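Side-chain contacts in RagB/SusD domain protein (Flavobacterium johnsoniae, PDB 5J5U), which binds chitin and, as a SusD homologue, probably captures chitin chains at the cell surface for uptake through the outer membrane: residues Val85-Asn90 and Ser98-Val103; Ala104-Val109 and Asp155-Gln160; Met110-Leu115 and Asn148-Asp153; Gly166-Asp171 and Gly176-Trp181. All coordinates share one frame; numbering follows the deposited sequence.

Interaction 1 (Val85-Asn90 and Ser98-Val103)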
# COMPACT_ATOMS: atom_id res chain seq x y z
N VAL A 85 10.84 1.50 -18.65
CA VAL A 85 12.00 2.22 -19.19
C VAL A 85 11.99 2.22 -20.74
O VAL A 85 12.18 3.27 -21.37
CB VAL A 85 13.32 1.62 -18.69
CG1 VAL A 85 14.49 2.15 -19.51
CG2 VAL A 85 13.52 2.02 -17.23
N ASP A 86 11.73 1.06 -21.34
CA ASP A 86 11.64 0.97 -22.80
C ASP A 86 10.52 1.83 -23.39
O ASP A 86 10.69 2.44 -24.46
CB ASP A 86 11.45 -0.47 -23.25
CG ASP A 86 12.74 -1.24 -23.30
OD1 ASP A 86 13.81 -0.59 -23.48
OD2 ASP A 86 12.69 -2.48 -23.14
N ILE A 87 9.38 1.91 -22.70
CA ILE A 87 8.32 2.79 -23.17
C ILE A 87 8.81 4.23 -23.15
O ILE A 87 8.70 4.94 -24.14
CB ILE A 87 7.04 2.70 -22.34
CG1 ILE A 87 6.45 1.30 -22.40
CG2 ILE A 87 6.01 3.67 -22.89
CD1 ILE A 87 5.33 1.09 -21.39
N ILE A 88 9.39 4.65 -22.02
CA ILE A 88 9.86 6.03 -21.93
C ILE A 88 10.88 6.32 -23.04
O ILE A 88 10.85 7.40 -23.66
CB ILE A 88 10.47 6.33 -20.55
CG1 ILE A 88 9.38 6.21 -19.48
CG2 ILE A 88 11.08 7.72 -20.50
CD1 ILE A 88 9.86 6.37 -18.07
N LYS A 89 11.73 5.35 -23.34
CA LYS A 89 12.80 5.56 -24.30
C LYS A 89 12.26 5.68 -25.73
O LYS A 89 12.81 6.41 -26.55
CB LYS A 89 13.81 4.41 -24.27
CG LYS A 89 14.82 4.43 -25.43
CD LYS A 89 15.87 3.34 -25.28
CE LYS A 89 15.34 2.04 -25.84
NZ LYS A 89 16.19 0.88 -25.50
N ASN A 90 11.20 4.92 -26.02
CA ASN A 90 10.70 4.85 -27.38
C ASN A 90 9.63 5.88 -27.72
O ASN A 90 9.19 5.96 -28.86
CB ASN A 90 10.15 3.46 -27.65
CG ASN A 90 11.22 2.42 -27.70
OD1 ASN A 90 12.37 2.72 -28.04
ND2 ASN A 90 10.88 1.19 -27.34
N SER A 98 3.90 12.13 -26.72
CA SER A 98 4.30 12.78 -25.49
C SER A 98 3.42 12.35 -24.32
O SER A 98 3.92 12.03 -23.24
CB SER A 98 4.25 14.30 -25.68
OG SER A 98 4.46 15.00 -24.47
N ASN A 99 2.12 12.26 -24.57
CA ASN A 99 1.18 11.81 -23.55
C ASN A 99 1.49 10.41 -23.05
O ASN A 99 1.28 10.11 -21.88
CB ASN A 99 -0.25 11.88 -24.06
CG ASN A 99 -0.83 13.28 -23.95
OD1 ASN A 99 -0.31 14.13 -23.22
ND2 ASN A 99 -1.91 13.52 -24.68
N MET A 100 1.99 9.56 -23.94
CA MET A 100 2.36 8.21 -23.52
C MET A 100 3.63 8.30 -22.69
O MET A 100 3.73 7.68 -21.64
CB MET A 100 2.57 7.29 -24.71
CG MET A 100 2.71 5.84 -24.29
SD MET A 100 1.14 4.95 -24.20
CE MET A 100 0.70 4.94 -25.94
N ASN A 101 4.57 9.11 -23.18
CA ASN A 101 5.84 9.32 -22.50
C ASN A 101 5.61 9.76 -21.06
O ASN A 101 6.30 9.32 -20.15
CB ASN A 101 6.68 10.34 -23.26
CG ASN A 101 8.02 10.59 -22.63
OD1 ASN A 101 8.19 11.52 -21.84
ND2 ASN A 101 9.01 9.76 -22.98
N ALA A 102 4.65 10.65 -20.87
CA ALA A 102 4.33 11.12 -19.54
C ALA A 102 3.71 9.98 -18.71
O ALA A 102 4.11 9.74 -17.56
CB ALA A 102 3.39 12.32 -19.61
N VAL A 103 2.76 9.26 -19.32
CA VAL A 103 2.07 8.18 -18.61
C VAL A 103 3.10 7.14 -18.13
O VAL A 103 3.15 6.79 -16.94
CB VAL A 103 0.99 7.52 -19.51
CG1 VAL A 103 0.59 6.16 -18.97
CG2 VAL A 103 -0.24 8.43 -19.62
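I87 and I88 meet M100 and N101 where helix 66-90 ends and helix 98-119 begins, close to the turn of a helical hairpin; the protein belongs to a TPR-like, largely helical family. The backbones come near each other at I88 and N101, whose CA atoms are 5.2 Å apart.

The apolar half of the contact lies between I87 and M100. With I87 CG1 beside its own backbone N (chi1 -62°), the CG2 methyl is left to face the other helix, and it meets M100 CG at 4.2 Å. That methylene, anti to the methionine's backbone N, makes the touch; the bends at chi2 and chi3 only direct the sulfur and the methyl beyond it. The branched isoleucine suits a buried flank, which it shares with L20 of helix 16-29 and with A104.

The polar half belongs to N101. Its amide swings toward the neighbouring helix, with CG opposite the backbone N (chi1 -179°), and the side chains of I88 and N101 cross at about a right angle. N101 ND2 lies 3.1 Å from the backbone O of I88 and 3.8 Å from I88 CG2. Its clear hydrogen bond is made on the other side of the group, where OD1 accepts from NE2 of Q160; ND2 also has a weak bond to OG1 of T91.

A buried asparagine beside I88 therefore has its carbonyl oxygen satisfied by another helix, which implies that this amide, through N101 OD1 and Q160 NE2, ties the start of helix 98-119 to helix 143-160.

Interaction 2 (Ala104-Val109 and Asp155-Gln160)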
# COMPACT_ATOMS: atom_id res chain seq x y z
N ALA A 104 3.95 6.69 -19.04
CA ALA A 104 4.99 5.77 -18.71
C ALA A 104 5.82 6.30 -17.54
O ALA A 104 6.12 5.55 -16.62
CB ALA A 104 5.87 5.50 -19.91
N LYS A 105 6.16 7.59 -17.56
CA LYS A 105 6.99 8.15 -16.49
C LYS A 105 6.27 8.07 -15.14
O LYS A 105 6.88 7.71 -14.11
CB LYS A 105 7.40 9.60 -16.80
CG LYS A 105 8.73 9.69 -17.57
CD LYS A 105 9.10 11.12 -17.93
CE LYS A 105 7.95 11.81 -18.64
NZ LYS A 105 8.35 13.12 -19.20
N ILE A 106 4.97 8.38 -15.16
CA ILE A 106 4.14 8.26 -13.96
C ILE A 106 4.16 6.79 -13.53
O ILE A 106 4.40 6.48 -12.36
CB ILE A 106 2.70 8.78 -14.19
CG1 ILE A 106 2.74 10.27 -14.51
CG2 ILE A 106 1.85 8.60 -12.97
CD1 ILE A 106 1.42 10.80 -14.96
N MET A 107 3.97 5.89 -14.50
CA MET A 107 4.02 4.47 -14.19
C MET A 107 5.33 4.18 -13.47
O MET A 107 5.34 3.50 -12.44
CB MET A 107 3.90 3.61 -15.44
CG MET A 107 2.50 3.50 -16.00
SD MET A 107 1.33 2.68 -14.91
CE MET A 107 1.98 1.03 -14.79
N LYS A 108 6.43 4.74 -13.99
CA LYS A 108 7.74 4.33 -13.52
C LYS A 108 7.90 4.70 -12.06
O LYS A 108 8.55 3.98 -11.30
CB LYS A 108 8.86 4.92 -14.36
CG LYS A 108 10.25 4.71 -13.75
CD LYS A 108 11.31 4.42 -14.79
CE LYS A 108 11.99 5.68 -15.28
NZ LYS A 108 12.37 6.60 -14.18
N VAL A 109 7.24 5.79 -11.65
CA VAL A 109 7.34 6.18 -10.25
C VAL A 109 6.58 5.15 -9.40
O VAL A 109 7.11 4.65 -8.41
CB VAL A 109 6.81 7.62 -10.01
CG1 VAL A 109 6.81 7.96 -8.52
CG2 VAL A 109 7.67 8.64 -10.79
N ASP A 155 6.04 16.20 -11.39
CA ASP A 155 5.84 17.60 -11.75
C ASP A 155 5.81 17.79 -13.27
O ASP A 155 4.79 18.21 -13.88
CB ASP A 155 6.95 18.44 -11.12
CG ASP A 155 6.82 19.90 -11.45
OD1 ASP A 155 6.20 20.64 -10.66
OD2 ASP A 155 7.35 20.30 -12.52
N GLU A 156 6.91 17.40 -13.90
CA GLU A 156 7.03 17.57 -15.34
C GLU A 156 6.02 16.76 -16.12
O GLU A 156 5.59 17.18 -17.18
CB GLU A 156 8.43 17.20 -15.80
CG GLU A 156 9.49 18.12 -15.25
CD GLU A 156 10.87 17.70 -15.66
OE1 GLU A 156 11.00 16.69 -16.38
OE2 GLU A 156 11.83 18.40 -15.28
N SER A 157 5.63 15.59 -15.60
CA SER A 157 4.67 14.74 -16.31
C SER A 157 3.27 15.30 -16.23
O SER A 157 2.49 15.17 -17.18
CB SER A 157 4.71 13.32 -15.77
OG SER A 157 5.96 12.75 -16.10
N PHE A 158 2.95 15.92 -15.10
CA PHE A 158 1.70 16.65 -14.97
C PHE A 158 1.63 17.74 -16.03
O PHE A 158 0.65 17.83 -16.79
CB PHE A 158 1.57 17.29 -13.60
CG PHE A 158 0.40 18.22 -13.49
CD1 PHE A 158 -0.89 17.74 -13.43
CD2 PHE A 158 0.60 19.59 -13.50
CE1 PHE A 158 -1.97 18.61 -13.35
CE2 PHE A 158 -0.47 20.47 -13.41
CZ PHE A 158 -1.76 19.97 -13.34
N THR A 159 2.67 18.57 -16.08
CA THR A 159 2.71 19.66 -17.06
C THR A 159 2.72 19.15 -18.52
O THR A 159 2.15 19.77 -19.41
CB THR A 159 3.93 20.55 -16.77
OG1 THR A 159 3.81 21.10 -15.45
CG2 THR A 159 4.05 21.67 -17.80
N GLN A 160 3.36 18.01 -18.75
CA GLN A 160 3.58 17.49 -20.10
C GLN A 160 2.32 16.88 -20.73
O GLN A 160 2.12 16.96 -21.94
CB GLN A 160 4.71 16.46 -20.06
CG GLN A 160 4.91 15.62 -21.29
CD GLN A 160 6.15 14.74 -21.17
OE1 GLN A 160 7.00 14.97 -20.31
NE2 GLN A 160 6.25 13.73 -22.03
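I106 and S157 mark the point where the helical segments 104-109 and 155-160 pass in nearly antiparallel directions, with 9.7 Å between their axes and 152° between their N-to-C directions. This is an antiparallel helix pair in the TPR-like helical part of the SusD family fold, between helices 98-119 and 143-160.

S157 is small enough to let the helices come together. Its CB rests 3.8 Å from CG1 of I106, and its hydroxyl is satisfied within its own helix by the backbone O of D153. The aliphatic part of K105 runs past that hydroxyl, with CE 3.4 Å from S157 OG, so the long chain both covers the serine and carries its ammonium onward. A bend at chi3 (-53°) turns the end of the lysine toward Q160, whose chain reaches out extended beyond CG and crosses the lysine at about a right angle.

Replacing K105 with an alanine would probably leave OE1 of Q160 without its cross-helix donor and uncover the hydroxyl side of S157. E156 may help to favour the lysine charge, although its carboxylate is not in contact. NE2 of Q160 is held separately, by N101 OD1 and the backbone O of S98. K105 NZ donates to Q160 OE1 at a short modelled distance of 2.5 Å, meeting it at a C=O...N angle of 122° and tilted 27° from the carbonyl plane.

Interaction 3 (Met110-Leu115 and Asn148-Asp153)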
# COMPACT_ATOMS: atom_id res chain seq x y z
N MET A 110 5.38 4.79 -9.82
CA MET A 110 4.57 3.84 -9.07
C MET A 110 5.27 2.48 -8.94
O MET A 110 5.29 1.89 -7.86
CB MET A 110 3.21 3.66 -9.75
CG MET A 110 2.32 4.89 -9.66
SD MET A 110 0.79 4.74 -10.62
CE MET A 110 -0.17 3.69 -9.55
N VAL A 111 5.86 2.02 -10.04
CA VAL A 111 6.66 0.80 -10.00
C VAL A 111 7.80 0.93 -8.97
O VAL A 111 7.95 0.05 -8.12
CB VAL A 111 7.26 0.46 -11.42
CG1 VAL A 111 8.36 -0.62 -11.34
CG2 VAL A 111 6.17 0.08 -12.46
N ALA A 112 8.56 2.02 -9.00
CA ALA A 112 9.82 2.09 -8.23
C ALA A 112 9.62 2.49 -6.76
O ALA A 112 10.41 2.12 -5.88
CB ALA A 112 10.79 3.06 -8.90
N GLN A 113 8.57 3.27 -6.53
CA GLN A 113 8.22 3.75 -5.20
C GLN A 113 8.04 2.61 -4.17
O GLN A 113 8.53 2.71 -3.04
CB GLN A 113 6.95 4.61 -5.27
CG GLN A 113 6.38 4.99 -3.93
CD GLN A 113 5.12 4.19 -3.59
OE1 GLN A 113 4.13 4.22 -4.35
NE2 GLN A 113 5.15 3.47 -2.45
N ARG A 114 7.32 1.57 -4.54
CA ARG A 114 7.19 0.43 -3.64
C ARG A 114 8.60 -0.12 -3.34
O ARG A 114 8.99 -0.32 -2.17
CB ARG A 114 6.26 -0.64 -4.25
CG ARG A 114 4.78 -0.16 -4.44
CD ARG A 114 4.06 -0.87 -5.58
NE ARG A 114 4.98 -1.19 -6.67
CZ ARG A 114 4.88 -2.23 -7.49
NH1 ARG A 114 3.86 -3.07 -7.38
NH2 ARG A 114 5.81 -2.44 -8.41
N LEU A 115 9.41 -0.25 -4.40
CA LEU A 115 10.73 -0.84 -4.32
C LEU A 115 11.62 -0.15 -3.27
O LEU A 115 12.07 -0.79 -2.31
CB LEU A 115 11.41 -0.83 -5.69
CG LEU A 115 12.65 -1.71 -5.88
CD1 LEU A 115 12.34 -3.16 -5.59
CD2 LEU A 115 13.15 -1.58 -7.29
N ASN A 148 13.76 12.86 -4.94
CA ASN A 148 13.83 14.12 -5.71
C ASN A 148 13.52 13.84 -7.18
O ASN A 148 12.84 14.62 -7.85
CB ASN A 148 15.21 14.79 -5.59
CG ASN A 148 15.42 15.46 -4.25
OD1 ASN A 148 14.46 15.87 -3.59
ND2 ASN A 148 16.68 15.57 -3.82
N SER A 149 14.03 12.72 -7.68
CA SER A 149 13.77 12.33 -9.06
C SER A 149 12.26 11.99 -9.27
O SER A 149 11.65 12.37 -10.29
CB SER A 149 14.69 11.17 -9.44
OG SER A 149 14.31 10.55 -10.65
N PHE A 150 11.64 11.36 -8.27
CA PHE A 150 10.18 11.14 -8.29
C PHE A 150 9.42 12.46 -8.43
O PHE A 150 8.52 12.60 -9.28
CB PHE A 150 9.69 10.45 -7.00
CG PHE A 150 10.05 8.99 -6.88
CD1 PHE A 150 10.44 8.25 -7.98
CD2 PHE A 150 9.97 8.35 -5.65
CE1 PHE A 150 10.76 6.92 -7.86
CE2 PHE A 150 10.30 7.01 -5.52
CZ PHE A 150 10.68 6.29 -6.62
N PHE A 151 9.75 13.42 -7.57
CA PHE A 151 9.05 14.69 -7.58
C PHE A 151 9.24 15.36 -8.94
O PHE A 151 8.27 15.88 -9.51
CB PHE A 151 9.54 15.61 -6.45
CG PHE A 151 9.14 15.16 -5.07
CD1 PHE A 151 7.82 14.86 -4.78
CD2 PHE A 151 10.11 15.00 -4.08
CE1 PHE A 151 7.45 14.41 -3.49
CE2 PHE A 151 9.76 14.56 -2.80
CZ PHE A 151 8.41 14.26 -2.51
N LYS A 152 10.47 15.36 -9.45
CA LYS A 152 10.73 15.96 -10.76
C LYS A 152 9.88 15.33 -11.88
O LYS A 152 9.21 16.04 -12.64
CB LYS A 152 12.21 15.84 -11.12
CG LYS A 152 12.56 16.56 -12.42
CD LYS A 152 13.95 16.19 -12.93
CE LYS A 152 14.37 17.13 -14.06
NZ LYS A 152 15.75 16.90 -14.57
N ASP A 153 9.89 14.00 -11.97
CA ASP A 153 9.11 13.33 -12.99
C ASP A 153 7.61 13.57 -12.85
O ASP A 153 6.93 13.72 -13.86
CB ASP A 153 9.38 11.84 -12.98
CG ASP A 153 10.64 11.49 -13.69
OD1 ASP A 153 11.22 12.41 -14.29
OD2 ASP A 153 11.03 10.31 -13.67
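F150 reaches A112 and Q113 because its CG sits beside the backbone N (chi1 -73°), sending the ring out from helix 143-160, while Q113 carries its CG opposite the backbone N (chi1 171°) and bends at chi2, so that its amide is led off and only the base of its chain stays near the ring.

The far end of the phenyl group does the touching. CZ lies 4.0 Å from the CB of A112 and 3.7 Å from the backbone N of Q113, and CE2 is 4.1 Å from the CB of Q113. The ring thus presses obliquely against the backbone of helix 98-119 and not against a long side chain. Alanine suits this place: its lone methyl gives the ring a surface without pushing it back, across backbones still 8.2 Å apart at the CA atoms of Q113 and F150. In place of the phenylalanine, a serine is likely to leave the A112 methyl and the neighbouring backbone without their apolar cover and open a gap between the two helices.

Polar groups on helix 98-119 are satisfied away from the ring. Q113 donates through NE2 to E417 and D117 and accepts at OE1 from R191. On another flank, R114 folds back so that NH2 bonds the backbone O of V111 at 3.3 Å, in the carbonyl plane, while the same guanidinium also pairs with E80.

The ring of Y147 meets that of F150, helix 178-195 packs on Q113 through M188 and L192, and helices 66-90 and 16-29 cover the flank of helix 98-119 that carries V111 and R114.

Interaction 4 (Gly166-Asp171 and Gly176-Trp181)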
# COMPACT_ATOMS: atom_id res chain seq x y z
N GLY A 166 -0.92 13.37 -28.31
CA GLY A 166 -1.18 12.08 -28.94
C GLY A 166 -2.10 11.28 -28.06
O GLY A 166 -2.52 11.76 -27.01
N SER A 167 -2.40 10.06 -28.47
CA SER A 167 -3.35 9.23 -27.74
C SER A 167 -2.62 8.22 -26.82
O SER A 167 -1.49 7.81 -27.09
CB SER A 167 -4.28 8.51 -28.73
OG SER A 167 -5.14 7.59 -28.09
N VAL A 168 -3.25 7.86 -25.70
CA VAL A 168 -2.70 6.85 -24.81
C VAL A 168 -3.37 5.49 -24.98
O VAL A 168 -4.56 5.33 -24.70
CB VAL A 168 -2.79 7.28 -23.35
CG1 VAL A 168 -2.18 6.22 -22.46
CG2 VAL A 168 -2.11 8.63 -23.14
N LYS A 169 -2.60 4.50 -25.42
CA LYS A 169 -3.13 3.19 -25.77
C LYS A 169 -2.61 2.12 -24.83
O LYS A 169 -1.43 2.12 -24.50
CB LYS A 169 -2.75 2.84 -27.22
CG LYS A 169 -3.44 3.73 -28.28
CD LYS A 169 -4.95 3.49 -28.32
CE LYS A 169 -5.63 4.34 -29.39
NZ LYS A 169 -7.06 3.98 -29.60
N GLY A 170 -3.47 1.21 -24.38
CA GLY A 170 -3.03 0.10 -23.54
C GLY A 170 -3.21 0.34 -22.05
O GLY A 170 -2.76 -0.43 -21.20
N ASP A 171 -3.88 1.44 -21.75
CA ASP A 171 -4.11 1.87 -20.39
C ASP A 171 -5.37 1.23 -19.82
O ASP A 171 -6.49 1.56 -20.22
CB ASP A 171 -4.20 3.40 -20.35
CG ASP A 171 -4.63 3.91 -19.02
OD1 ASP A 171 -4.29 3.28 -17.99
OD2 ASP A 171 -5.28 4.98 -18.99
N GLY A 176 -6.78 5.72 -21.13
CA GLY A 176 -6.10 6.83 -21.78
C GLY A 176 -6.61 8.23 -21.48
O GLY A 176 -6.12 9.21 -22.05
N ASP A 177 -7.57 8.36 -20.57
CA ASP A 177 -8.02 9.69 -20.19
C ASP A 177 -6.86 10.41 -19.52
O ASP A 177 -6.46 10.03 -18.42
CB ASP A 177 -9.24 9.62 -19.26
CG ASP A 177 -9.74 11.02 -18.82
OD1 ASP A 177 -9.03 12.04 -19.00
OD2 ASP A 177 -10.86 11.11 -18.26
N ILE A 178 -6.29 11.42 -20.17
CA ILE A 178 -5.13 12.09 -19.60
C ILE A 178 -5.50 12.94 -18.39
O ILE A 178 -4.66 13.17 -17.52
CB ILE A 178 -4.37 12.99 -20.63
CG1 ILE A 178 -5.16 14.25 -20.99
CG2 ILE A 178 -4.01 12.19 -21.88
CD1 ILE A 178 -4.34 15.27 -21.76
N SER A 179 -6.76 13.37 -18.30
CA SER A 179 -7.21 14.17 -17.16
C SER A 179 -7.10 13.38 -15.86
O SER A 179 -6.85 13.93 -14.79
CB SER A 179 -8.65 14.63 -17.36
OG SER A 179 -9.55 13.54 -17.30
N LYS A 180 -7.33 12.08 -15.95
CA LYS A 180 -7.21 11.23 -14.77
C LYS A 180 -5.72 10.99 -14.49
O LYS A 180 -5.29 10.93 -13.33
CB LYS A 180 -7.98 9.92 -14.96
CG LYS A 180 -9.50 10.07 -14.75
CD LYS A 180 -10.21 8.73 -14.92
CE LYS A 180 -11.65 8.76 -14.45
NZ LYS A 180 -11.74 9.43 -13.13
N TRP A 181 -4.93 10.89 -15.54
CA TRP A 181 -3.50 10.70 -15.35
C TRP A 181 -2.87 11.90 -14.64
O TRP A 181 -1.96 11.73 -13.81
CB TRP A 181 -2.82 10.41 -16.68
CG TRP A 181 -2.92 8.97 -17.05
CD1 TRP A 181 -3.78 8.40 -17.95
CD2 TRP A 181 -2.18 7.89 -16.47
NE1 TRP A 181 -3.60 7.04 -17.99
CE2 TRP A 181 -2.63 6.70 -17.09
CE3 TRP A 181 -1.18 7.81 -15.50
CZ2 TRP A 181 -2.11 5.45 -16.77
CZ3 TRP A 181 -0.65 6.56 -15.19
CH2 TRP A 181 -1.11 5.40 -15.82
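D171 joins both G176 and W181 through a single carboxylate oxygen, and this is the close-fitting part of the contact. OD2 accepts from the backbone N of G176 at 2.7 Å and from NE1 of W181 at 2.8 Å. The two donors come from opposite faces of the carboxylate plane: the glycine N-H on the anti side, tilted 21° from the plane, the indole N-H from above it, 63° out. Seen from the tryptophan, the oxygen lies at the ring edge, close to the ring plane. D171 takes this position with its CG opposite the backbone N. Its other oxygen, OD1, accepts from NE2 of Q24, so the buried carboxylate is well supplied with donors, which would probably favour its ionised form.

Glycine suits position 176 on two counts. Its positive phi (78°) favours it, and a CB would run into the backbone O of V168, whose own CB packs 3.7 Å from G176 CA.

The chain here is a loop folding back on the start of helix 178-195. D177 is the N-cap: its OD1 accepts from the backbone N of S179 at 2.7 Å and, weakly, from that of K180, occupying amides that the first turn cannot bond.

Contact thins out beyond V168. Its CG2 and that of I178 are 4.2 Å apart, a light touch between methyls beside N99. S167 and K169 are exposed, and their CB atoms point away from segment 176-181. S179, in the first turn of the helix, is likewise exposed.

How the interactions relate
Interactions 1, 2 and 3 follow helix 98-119 from its start inward, their centres lying about 25, 20 and 15 Å from the centre of the chain; interaction 4, at about 24 Å, is peripheral again. Interactions 2 and 3 join the same two helices, whereas interaction 1 pairs helix 98-119 with helix 66-90. Interactions 1 and 3 are buried, the first an Ile-Met touch with an asparagine amide, the other a phenyl ring against alanine and backbone. Partly buried, interaction 2 mixes packing with one lysine-amide bond, and interaction 4 is held by one carboxylate oxygen that takes two donors. Q160 links interactions 1 and 2, N99 bonds to G166, and W181 packs on V103 and M107.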